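Side-chain contacts in neurotoxin (Clostridium botulinum, PDB 2QN0), which is the zinc-dependent protease light chain of botulinum neurotoxin type C1 and probably cleaves SNARE proteins: residues Asp222-Leu225 and Ile226-Glu230; Glu89-Lys92 and Leu93-Ile97. All coordinates share one frame; numbering follows the deposited sequence.

Contact 1. Residues Asp222-Leu225 and Ile226-Glu230; sequences DPIL and ILMHE. With ZN (zinc ion), chain B.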
# COMPACT_ATOMS: atom_id res chain seq x y z
N ASP A 222 -12.55 7.84 4.71
CA ASP A 222 -12.76 7.89 3.27
C ASP A 222 -11.89 6.77 2.70
O ASP A 222 -10.71 6.64 3.06
CB ASP A 222 -12.30 9.24 2.71
CG ASP A 222 -12.59 9.39 1.22
OD1 ASP A 222 -12.35 8.42 0.47
OD2 ASP A 222 -13.06 10.47 0.81
N PRO A 223 -12.46 5.93 1.83
CA PRO A 223 -11.71 4.82 1.23
C PRO A 223 -10.35 5.21 0.64
O PRO A 223 -9.43 4.39 0.66
CB PRO A 223 -12.67 4.31 0.16
CG PRO A 223 -14.00 4.50 0.81
CD PRO A 223 -13.87 5.89 1.41
N ILE A 224 -10.21 6.42 0.11
CA ILE A 224 -8.91 6.77 -0.45
C ILE A 224 -7.82 6.85 0.61
O ILE A 224 -6.66 6.58 0.31
CB ILE A 224 -8.90 8.09 -1.27
CG1 ILE A 224 -9.35 9.27 -0.41
CG2 ILE A 224 -9.75 7.93 -2.53
CD1 ILE A 224 -8.89 10.61 -0.96
N LEU A 225 -8.18 7.22 1.84
CA LEU A 225 -7.17 7.31 2.89
C LEU A 225 -6.76 5.93 3.38
O LEU A 225 -5.62 5.71 3.78
CB LEU A 225 -7.66 8.17 4.06
CG LEU A 225 -7.77 9.68 3.79
CD1 LEU A 225 -7.72 10.43 5.11
CD2 LEU A 225 -6.63 10.14 2.90
N ILE A 226 -7.70 4.99 3.35
CA ILE A 226 -7.41 3.63 3.76
C ILE A 226 -6.38 3.08 2.77
O ILE A 226 -5.39 2.44 3.16
CB ILE A 226 -8.68 2.75 3.72
CG1 ILE A 226 -9.71 3.29 4.72
CG2 ILE A 226 -8.33 1.30 4.04
CD1 ILE A 226 -11.03 2.52 4.74
N LEU A 227 -6.60 3.35 1.49
CA LEU A 227 -5.68 2.89 0.45
C LEU A 227 -4.36 3.67 0.46
O LEU A 227 -3.29 3.07 0.41
CB LEU A 227 -6.35 3.01 -0.93
CG LEU A 227 -5.51 2.68 -2.17
CD1 LEU A 227 -4.94 1.27 -2.06
CD2 LEU A 227 -6.38 2.82 -3.42
N MET A 228 -4.45 5.00 0.53
CA MET A 228 -3.23 5.82 0.54
C MET A 228 -2.35 5.47 1.73
O MET A 228 -1.12 5.55 1.64
CB MET A 228 -3.59 7.30 0.55
CG MET A 228 -4.12 7.80 -0.79
SD MET A 228 -4.56 9.54 -0.80
CE MET A 228 -2.98 10.29 -1.21
N HIS A 229 -2.96 5.10 2.85
CA HIS A 229 -2.19 4.72 4.03
C HIS A 229 -1.29 3.54 3.66
O HIS A 229 -0.10 3.54 3.98
CB HIS A 229 -3.13 4.32 5.18
CG HIS A 229 -2.42 3.74 6.37
ND1 HIS A 229 -2.21 4.46 7.53
CD2 HIS A 229 -1.87 2.52 6.57
CE1 HIS A 229 -1.56 3.70 8.39
NE2 HIS A 229 -1.34 2.52 7.83
N GLU A 230 -1.85 2.54 2.98
CA GLU A 230 -1.05 1.39 2.58
C GLU A 230 -0.03 1.78 1.51
O GLU A 230 1.07 1.23 1.47
CB GLU A 230 -1.94 0.25 2.05
CG GLU A 230 -2.89 -0.37 3.08
CD GLU A 230 -2.21 -0.78 4.39
OE1 GLU A 230 -1.11 -1.38 4.34
OE2 GLU A 230 -2.77 -0.50 5.46
ZN ZN B . -0.33 0.74 8.26
O HOH W 1 -1.55 -0.85 7.70
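Met228 and Ile224 meet one turn apart at the start of the helix that carries the HExxH zinc-binding motif. Asp222 is the N-cap: its OD1 accepts from Ile224 N at 3.0 Å, a nearly straight bond (169°) that reaches the oxygen on its anti side, tilted out of the carboxylate plane. CG opposite the backbone N (chi1 -176°) lets OD1 reach Ile224 N. Tyr393 OH also bonds to OD1, and OD2 is satisfied too.

Met228 leans against the carbonyl of Ile224. Its CG lies 3.0 Å from Ile224 O, the same oxygen that takes Met228 N at 2.7 Å. With CG beside the backbone N (chi1 -73°) and the chain straight at chi2, SD touches Leu225 CD2 at 4.3 Å and Ile224 CD1 at 4.5 Å. The bend at chi3 then turns only CE. Ile226 CG1 lies near Asp222 O, which also takes a weak bond from Ile226 N.

His229 N is held by Leu225 O at 2.9 Å. The imidazole swings away from this turn toward the metal. ND1 is hydrogen-bonded to Glu360 OE1, and this bond and the zinc ion at NE2 together fix the rotation of the ring. His233 and Glu269 are further zinc ligands. Glu230 OE2 accepts from the zinc-bound water at 2.6 Å, while its OE1 is bonded to Thr170. His229 NE2 binds the zinc ion at 2.1 Å.

Contact 2. Residues Glu89-Lys92 and Leu93-Ile97; sequences EIIK and LFKRI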
# COMPACT_ATOMS: atom_id res chain seq x y z
N GLU A 89 -13.59 -0.55 -8.23
CA GLU A 89 -13.51 0.28 -7.03
C GLU A 89 -12.07 0.79 -6.88
O GLU A 89 -11.84 1.97 -6.61
CB GLU A 89 -13.92 -0.52 -5.79
CG GLU A 89 -15.41 -0.90 -5.77
CD GLU A 89 -15.77 -1.82 -4.62
OE1 GLU A 89 -14.90 -2.59 -4.16
OE2 GLU A 89 -16.95 -1.80 -4.18
N ILE A 90 -11.11 -0.11 -7.05
CA ILE A 90 -9.70 0.27 -6.93
C ILE A 90 -9.35 1.33 -7.97
O ILE A 90 -8.69 2.32 -7.67
CB ILE A 90 -8.78 -0.96 -7.11
CG1 ILE A 90 -9.00 -1.96 -5.98
CG2 ILE A 90 -7.31 -0.51 -7.14
CD1 ILE A 90 -8.70 -1.41 -4.59
N ILE A 91 -9.80 1.12 -9.20
CA ILE A 91 -9.53 2.08 -10.27
C ILE A 91 -10.11 3.45 -9.94
O ILE A 91 -9.44 4.47 -10.08
CB ILE A 91 -10.13 1.59 -11.63
CG1 ILE A 91 -9.37 0.36 -12.11
CG2 ILE A 91 -10.09 2.71 -12.66
CD1 ILE A 91 -7.87 0.57 -12.23
N LYS A 92 -11.36 3.47 -9.48
CA LYS A 92 -12.00 4.74 -9.15
C LYS A 92 -11.24 5.45 -8.03
O LYS A 92 -11.06 6.67 -8.07
CB LYS A 92 -13.45 4.52 -8.73
CG LYS A 92 -14.23 5.82 -8.51
CD LYS A 92 -15.71 5.54 -8.30
CE LYS A 92 -16.50 6.84 -8.22
NZ LYS A 92 -17.96 6.57 -8.11
N LEU A 93 -10.78 4.69 -7.04
CA LEU A 93 -10.04 5.29 -5.94
C LEU A 93 -8.72 5.90 -6.42
O LEU A 93 -8.32 6.97 -5.97
CB LEU A 93 -9.80 4.26 -4.84
CG LEU A 93 -11.10 3.79 -4.18
CD1 LEU A 93 -10.81 2.68 -3.18
CD2 LEU A 93 -11.79 4.97 -3.49
N PHE A 94 -8.04 5.22 -7.35
CA PHE A 94 -6.79 5.78 -7.86
C PHE A 94 -7.06 7.08 -8.60
O PHE A 94 -6.26 8.01 -8.53
CB PHE A 94 -6.07 4.79 -8.78
CG PHE A 94 -5.04 3.95 -8.06
CD1 PHE A 94 -5.42 2.83 -7.32
CD2 PHE A 94 -3.70 4.30 -8.09
CE1 PHE A 94 -4.48 2.08 -6.62
CE2 PHE A 94 -2.74 3.56 -7.40
CZ PHE A 94 -3.14 2.44 -6.66
N LYS A 95 -8.19 7.16 -9.30
CA LYS A 95 -8.53 8.39 -10.01
C LYS A 95 -8.73 9.53 -9.01
O LYS A 95 -8.32 10.67 -9.25
CB LYS A 95 -9.80 8.19 -10.85
CG LYS A 95 -9.62 7.27 -12.05
CD LYS A 95 -10.95 7.12 -12.79
CE LYS A 95 -10.85 6.18 -13.97
NZ LYS A 95 -12.18 6.05 -14.64
N ARG A 96 -9.37 9.23 -7.88
CA ARG A 96 -9.60 10.25 -6.87
C ARG A 96 -8.28 10.65 -6.23
O ARG A 96 -8.03 11.83 -5.99
CB ARG A 96 -10.58 9.74 -5.80
CG ARG A 96 -10.90 10.75 -4.70
CD ARG A 96 -12.22 10.42 -4.02
NE ARG A 96 -12.33 10.98 -2.67
CZ ARG A 96 -12.30 12.28 -2.38
NH1 ARG A 96 -12.15 13.18 -3.34
NH2 ARG A 96 -12.42 12.68 -1.12
N ILE A 97 -7.42 9.68 -5.97
CA ILE A 97 -6.12 9.97 -5.39
C ILE A 97 -5.36 10.88 -6.36
O ILE A 97 -4.72 11.85 -5.96
CB ILE A 97 -5.31 8.67 -5.16
CG1 ILE A 97 -5.95 7.86 -4.03
CG2 ILE A 97 -3.85 9.00 -4.81
CD1 ILE A 97 -5.39 6.46 -3.86
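Phe94 lies alongside Ile90, one turn earlier, and both side chains point the same way. The methyl CG2 of Ile90 is 3.8 Å from Phe94 CD1 and close to CE1 as well. Ile90 O sits at the edge of the ring, in its plane, 3.3 Å from CD1. The same oxygen accepts from Phe94 N at 3.0 Å.

The other carbonyls of this turn are used in the same way. Glu89 O takes Leu93 N at 3.0 Å, and Leu93 CG packs against that oxygen at 3.1 Å. Ile91 O takes Lys95 N, and Lys92 O takes Arg96 N. These are regular alpha-helical bonds between residues four apart, in the last turns of helix 80-97. This helix packs on helix 223-238, which carries the HExxH motif of the clostridial neurotoxin zinc protease. Leu93 and Arg96 face that helix, while Phe94 touches Ile39 and Ile107.

Lys95 keeps CG beside its backbone N (chi1 -70°) and is extended from there. Its CE passes 3.8 Å from Ile91 CG2, and NZ is hydrogen-bonded to Asn7 OD1. Lys92 is extended too, with CG opposite the backbone N (chi1 -174°), which carries NZ to a salt bridge with Asp390 and to hydrogen bonds with the carbonyls of Tyr393 and Ile387. The buried Arg96 guanidinium is shared out: NH1 bonds to Ile395 O, NE has a weak bond to Tyr393 OH, and NH2 is satisfied as well.

Overall arrangement
Contact 2 comes first along the chain, in the last turns of helix 80-97. Contact 1 follows much later, at the start of helix 223-238. The two are in series: neither encloses nor crosses the other. Each lies within one continuous piece of helix, so neither closes a long loop. Their centres are about 10 Å apart, and the two helices touch directly. Arg96 NH2 meets Asp222 OD2 at 3.0 Å in a salt bridge. Ile97 CD1 packs on Met228 CG at 3.6 Å, and Leu93 CD2 on Ile224 CG2 at 3.7 Å. The end of helix 80-97 is thus joined to the first turns of the zinc-binding helix.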